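Local coordinates for protein pyrrolidone-carboxylate peptidase (PDB 1X10) that removes N-terminal pyroglutamyl (5-oxoproline) residues from polypeptides, except generally where the next residue is proline, acting as a tetrameric thiol peptidase of a hyperthermophile, at residues E101-G106 / M146-H151; A82-D87 / P105-A110. The protein carries 3 engineered substitutions. All coordinates share one frame; numbering follows the deposited sequence.

Contact 1 (E101-G106 / M146-H151)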
loop_
_atom_site.group_PDB
_atom_site.type_symbol
_atom_site.label_atom_id
_atom_site.label_comp_id
_atom_site.label_asym_id
_atom_site.label_seq_id
_atom_site.Cartn_x
_atom_site.Cartn_y
_atom_site.Cartn_z
ATOM N N GLU A 101 -9.229 20.020 -18.930
ATOM C CA GLU A 101 -9.441 21.431 -19.176
ATOM C C GLU A 101 -8.290 22.210 -18.554
ATOM O O GLU A 101 -7.853 21.906 -17.447
ATOM C CB GLU A 101 -10.766 21.831 -18.540
ATOM C CG GLU A 101 -11.329 23.149 -18.970
ATOM C CD GLU A 101 -12.776 23.278 -18.554
ATOM O OE1 GLU A 101 -13.602 22.489 -19.064
ATOM O OE2 GLU A 101 -13.083 24.152 -17.712
ATOM N N PRO A 102 -7.768 23.218 -19.264
ATOM C CA PRO A 102 -6.662 23.990 -18.692
ATOM C C PRO A 102 -7.172 24.894 -17.575
ATOM O O PRO A 102 -8.361 25.219 -17.528
ATOM C CB PRO A 102 -6.149 24.788 -19.883
ATOM C CG PRO A 102 -7.410 25.046 -20.664
ATOM C CD PRO A 102 -8.100 23.695 -20.618
ATOM N N ILE A 103 -6.279 25.289 -16.674
ATOM C CA ILE A 103 -6.664 26.184 -15.584
ATOM C C ILE A 103 -6.660 27.590 -16.167
ATOM O O ILE A 103 -7.585 28.375 -15.940
ATOM C CB ILE A 103 -5.664 26.109 -14.412
ATOM C CG1 ILE A 103 -5.693 24.706 -13.797
ATOM C CG2 ILE A 103 -6.002 27.172 -13.366
ATOM C CD1 ILE A 103 -4.665 24.492 -12.697
ATOM N N VAL A 104 -5.612 27.901 -16.922
ATOM C CA VAL A 104 -5.484 29.202 -17.568
ATOM C C VAL A 104 -5.104 28.984 -19.030
ATOM O O VAL A 104 -3.945 28.716 -19.350
ATOM C CB VAL A 104 -4.401 30.076 -16.897
ATOM C CG1 VAL A 104 -4.326 31.439 -17.592
ATOM C CG2 VAL A 104 -4.719 30.262 -15.418
ATOM N N PRO A 105 -6.088 29.078 -19.939
ATOM C CA PRO A 105 -5.810 28.881 -21.363
ATOM C C PRO A 105 -4.652 29.742 -21.858
ATOM O O PRO A 105 -4.585 30.934 -21.565
ATOM C CB PRO A 105 -7.136 29.252 -22.023
ATOM C CG PRO A 105 -8.141 28.804 -21.006
ATOM C CD PRO A 105 -7.528 29.298 -19.710
ATOM N N GLY A 106 -3.729 29.127 -22.589
ATOM C CA GLY A 106 -2.596 29.864 -23.119
ATOM C C GLY A 106 -1.421 30.036 -22.173
ATOM O O GLY A 106 -0.315 30.362 -22.611
ATOM N N MET A 146 -2.550 25.939 -6.352
ATOM C CA MET A 146 -1.097 26.027 -6.461
ATOM C C MET A 146 -0.701 26.701 -7.774
ATOM O O MET A 146 0.169 27.576 -7.797
ATOM C CB MET A 146 -0.465 24.632 -6.394
ATOM C CG MET A 146 1.064 24.656 -6.412
ATOM S SD MET A 146 1.794 23.004 -6.521
ATOM C CE MET A 146 3.553 23.442 -6.573
ATOM N N TYR A 147 -1.347 26.297 -8.865
ATOM C CA TYR A 147 -1.051 26.856 -10.177
ATOM C C TYR A 147 -1.424 28.336 -10.269
ATOM O O TYR A 147 -0.633 29.155 -10.739
ATOM C CB TYR A 147 -1.789 26.071 -11.276
ATOM C CG TYR A 147 -1.428 26.534 -12.671
ATOM C CD1 TYR A 147 -0.328 25.998 -13.345
ATOM C CD2 TYR A 147 -2.130 27.577 -13.282
ATOM C CE1 TYR A 147 0.068 26.487 -14.580
ATOM C CE2 TYR A 147 -1.736 28.081 -14.521
ATOM C CZ TYR A 147 -0.635 27.535 -15.164
ATOM O OH TYR A 147 -0.216 28.057 -16.367
ATOM N N LEU A 148 -2.632 28.672 -9.831
ATOM C CA LEU A 148 -3.101 30.052 -9.877
ATOM C C LEU A 148 -2.205 30.972 -9.052
ATOM O O LEU A 148 -1.935 32.106 -9.445
ATOM C CB LEU A 148 -4.550 30.137 -9.374
ATOM C CG LEU A 148 -5.593 29.556 -10.337
ATOM C CD1 LEU A 148 -6.942 29.378 -9.627
ATOM C CD2 LEU A 148 -5.729 30.488 -11.535
ATOM N N SER A 149 -1.730 30.482 -7.915
ATOM C CA SER A 149 -0.863 31.298 -7.070
ATOM C C SER A 149 0.462 31.561 -7.782
ATOM O O SER A 149 0.945 32.701 -7.832
ATOM C CB SER A 149 -0.618 30.599 -5.727
ATOM O OG SER A 149 0.091 31.440 -4.832
ATOM N N LEU A 150 1.047 30.512 -8.349
ATOM C CA LEU A 150 2.314 30.655 -9.057
ATOM C C LEU A 150 2.159 31.507 -10.320
ATOM O O LEU A 150 3.071 32.253 -10.683
ATOM C CB LEU A 150 2.885 29.275 -9.404
ATOM C CG LEU A 150 3.498 28.552 -8.204
ATOM C CD1 LEU A 150 3.704 27.083 -8.520
ATOM C CD2 LEU A 150 4.809 29.227 -7.825
ATOM N N HIS A 151 1.007 31.399 -10.976
ATOM C CA HIS A 151 0.734 32.186 -12.182
ATOM C C HIS A 151 0.601 33.657 -11.788
ATOM O O HIS A 151 1.034 34.559 -12.516
ATOM C CB HIS A 151 -0.564 31.707 -12.842
ATOM C CG HIS A 151 -0.905 32.431 -14.111
ATOM N ND1 HIS A 151 -0.113 32.371 -15.236
ATOM C CD2 HIS A 151 -1.957 33.222 -14.432
ATOM C CE1 HIS A 151 -0.662 33.092 -16.198
ATOM N NE2 HIS A 151 -1.781 33.620 -15.735
#
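Ile103 and Val104, at a bend of an irregular loop, pack on one side of helix 141-156, the backbones coming nearest where Ile103 CA lies 7.8 Å from Leu148 CA. The helical side chains that meet them are Tyr147, Leu148 and His151, the first and last one turn apart. Ile103 suits its place because its branched side chain reaches Tyr147 at two points. Its CG1 arm is extended (chi2 176°) and carries CD1 to the CB/CG end of the tyrosine, 3.6 Å from Tyr147 CB, the two side chains sliding past each other in opposite directions. The other branch, CG2, is wedged between Tyr147 CD2 and Leu148 CD2, 3.8 Å from the latter.

Val104 uses both methyls. CG2 lies at the edge of the tyrosine ring, 3.8 Å from Tyr147 CE2, touches Leu148 CD2 at 4.0 Å and also lies over one face of the His151 ring. CG1 points tip to tip at the imidazole, 3.8 Å from His151 NE2. In the α/β fold of the C15 peptidases this helix packs on the central sheet, and its first turn holds the active-site position Ser142, an engineered residue here. The loop thus lies against a helix whose other side chains, such as Met146 and Leu150, touch strand 76-83.

Tyr147 has CG anti to the backbone N, and its ring passes Ile103 and Val104 before the hydroxyl hydrogen-bonds to the carbonyl oxygen of Pro108. A buried phenol tip therefore has a polar mate while the ring supplies apolar surface. An alanine here would probably leave Pro108 O without that donor and open a gap beside Ile103 CG2 and Val104 CG2. His151 ND1 hydrogen-bonds to the hydroxyl of Tyr111, which helps fix the rotation of the imidazole.

Contact 2 (A82-D87 / P105-A110)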
loop_
_atom_site.group_PDB
_atom_site.type_symbol
_atom_site.label_atom_id
_atom_site.label_comp_id
_atom_site.label_asym_id
_atom_site.label_seq_id
_atom_site.Cartn_x
_atom_site.Cartn_y
_atom_site.Cartn_z
ATOM N N ALA A 82 3.262 22.664 -10.236
ATOM C CA ALA A 82 1.838 22.925 -10.440
ATOM C C ALA A 82 1.592 22.780 -11.945
ATOM O O ALA A 82 2.333 23.336 -12.756
ATOM C CB ALA A 82 1.482 24.344 -9.982
ATOM N N VAL A 83 0.549 22.045 -12.312
ATOM C CA VAL A 83 0.249 21.802 -13.718
ATOM C C VAL A 83 -1.011 22.513 -14.218
ATOM O O VAL A 83 -2.032 22.551 -13.535
ATOM C CB VAL A 83 0.115 20.302 -13.964
ATOM C CG1 VAL A 83 1.446 19.605 -13.664
ATOM C CG2 VAL A 83 -0.943 19.746 -13.062
ATOM N N ASN A 84 -0.933 23.058 -15.427
ATOM C CA ASN A 84 -2.052 23.793 -16.006
ATOM C C ASN A 84 -3.141 22.866 -16.535
ATOM O O ASN A 84 -3.393 22.814 -17.740
ATOM C CB ASN A 84 -1.542 24.702 -17.126
ATOM C CG ASN A 84 -2.573 25.725 -17.566
ATOM O OD1 ASN A 84 -3.649 25.848 -16.967
ATOM N ND2 ASN A 84 -2.247 26.477 -18.612
ATOM N N ALA A 85 -3.788 22.139 -15.632
ATOM C CA ALA A 85 -4.839 21.218 -16.035
ATOM C C ALA A 85 -5.764 20.852 -14.891
ATOM O O ALA A 85 -5.369 20.846 -13.720
ATOM C CB ALA A 85 -4.226 19.942 -16.625
ATOM N N ILE A 86 -7.008 20.558 -15.246
ATOM C CA ILE A 86 -8.009 20.140 -14.282
ATOM C C ILE A 86 -8.585 18.817 -14.771
ATOM O O ILE A 86 -9.061 18.720 -15.904
ATOM C CB ILE A 86 -9.168 21.150 -14.177
ATOM C CG1 ILE A 86 -8.637 22.520 -13.759
ATOM C CG2 ILE A 86 -10.196 20.650 -13.167
ATOM C CD1 ILE A 86 -9.667 23.611 -13.828
ATOM N N ASP A 87 -8.515 17.797 -13.925
ATOM C CA ASP A 87 -9.063 16.490 -14.254
ATOM C C ASP A 87 -9.428 15.877 -12.912
ATOM O O ASP A 87 -8.676 15.087 -12.345
ATOM C CB ASP A 87 -8.037 15.610 -14.974
ATOM C CG ASP A 87 -8.696 14.515 -15.806
ATOM O OD1 ASP A 87 -8.012 13.541 -16.195
ATOM O OD2 ASP A 87 -9.914 14.641 -16.081
ATOM N N PRO A 105 -6.088 29.078 -19.939
ATOM C CA PRO A 105 -5.810 28.881 -21.363
ATOM C C PRO A 105 -4.652 29.742 -21.858
ATOM O O PRO A 105 -4.585 30.934 -21.565
ATOM C CB PRO A 105 -7.136 29.252 -22.023
ATOM C CG PRO A 105 -8.141 28.804 -21.006
ATOM C CD PRO A 105 -7.528 29.298 -19.710
ATOM N N GLY A 106 -3.729 29.127 -22.589
ATOM C CA GLY A 106 -2.596 29.864 -23.119
ATOM C C GLY A 106 -1.421 30.036 -22.173
ATOM O O GLY A 106 -0.315 30.362 -22.611
ATOM N N ALA A 107 -1.641 29.823 -20.880
ATOM C CA ALA A 107 -0.561 29.969 -19.901
ATOM C C ALA A 107 0.371 28.754 -19.932
ATOM O O ALA A 107 0.036 27.724 -20.505
ATOM C CB ALA A 107 -1.145 30.155 -18.499
ATOM N N PRO A 108 1.559 28.865 -19.312
ATOM C CA PRO A 108 2.520 27.759 -19.292
ATOM C C PRO A 108 1.928 26.445 -18.805
ATOM O O PRO A 108 1.068 26.417 -17.925
ATOM C CB PRO A 108 3.620 28.272 -18.366
ATOM C CG PRO A 108 3.592 29.756 -18.613
ATOM C CD PRO A 108 2.108 30.045 -18.618
ATOM N N THR A 109 2.402 25.354 -19.392
ATOM C CA THR A 109 1.943 24.027 -19.022
ATOM C C THR A 109 2.164 23.763 -17.534
ATOM O O THR A 109 1.395 23.036 -16.910
ATOM C CB THR A 109 2.673 22.962 -19.861
ATOM O OG1 THR A 109 2.283 23.114 -21.231
ATOM C CG2 THR A 109 2.333 21.555 -19.390
ATOM N N ALA A 110 3.203 24.363 -16.963
ATOM C CA ALA A 110 3.486 24.161 -15.546
ATOM C C ALA A 110 4.398 25.228 -14.957
ATOM O O ALA A 110 5.072 25.957 -15.685
ATOM C CB ALA A 110 4.109 22.784 -15.331
#
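Strand 76-83 meets the start of strand 110-112 at Val83 and Ala110, an antiparallel, non-hydrogen-bonded pair with CA atoms 4.4 Å apart. Ala110 CB stands 4.5 Å from Val83 CG1, on the same face of the sheet. One residue on, Asn84 N donates to Thr109 O at 2.8 Å in a nearly straight bond (172°), although the donor stands above the plane of that carbonyl.

The Asn84 side chain, with CG anti to the backbone N (chi1 -167°), extends along the incoming loop. Its ND2 makes two weak, bent hydrogen bonds, 3.2 Å to Ala107 O and 3.4 Å to Pro108 O. OD1 accepts from the backbone N atoms of Ile103 and Val104, so the amide of a buried asparagine serves carbonyls with one end and N-H groups with the other.

Farther out, a second subunit packs here, its Phe112 on Thr109 and its Ala110 on Ala110, where a small side chain suits the meeting of two identical residues. What turns the chain off the strand is an inverse gamma turn centred on Asn84, closed by Ala85 N donating to Val83 O at 2.8 Å.

Followed from the N terminus, the four segments alternate: 82-87, 101-106, 105-110, 146-151. Contact 2 closes first, bringing the chain back to the end of strand 76-83 after 17 residues without helix or strand. Contact 1 starts inside that loop and closes beyond it, across 39 residues that include strand 110-112, helix 117-126 and strand 131-134. The two closures therefore cross, sharing Pro105 and Gly106, and their centres are only about 5 Å apart. Together they tie the loop both to the end of strand 76-83 and to helix 141-156. Ile103 CD1 packs 3.4 Å from Val83 O where they meet.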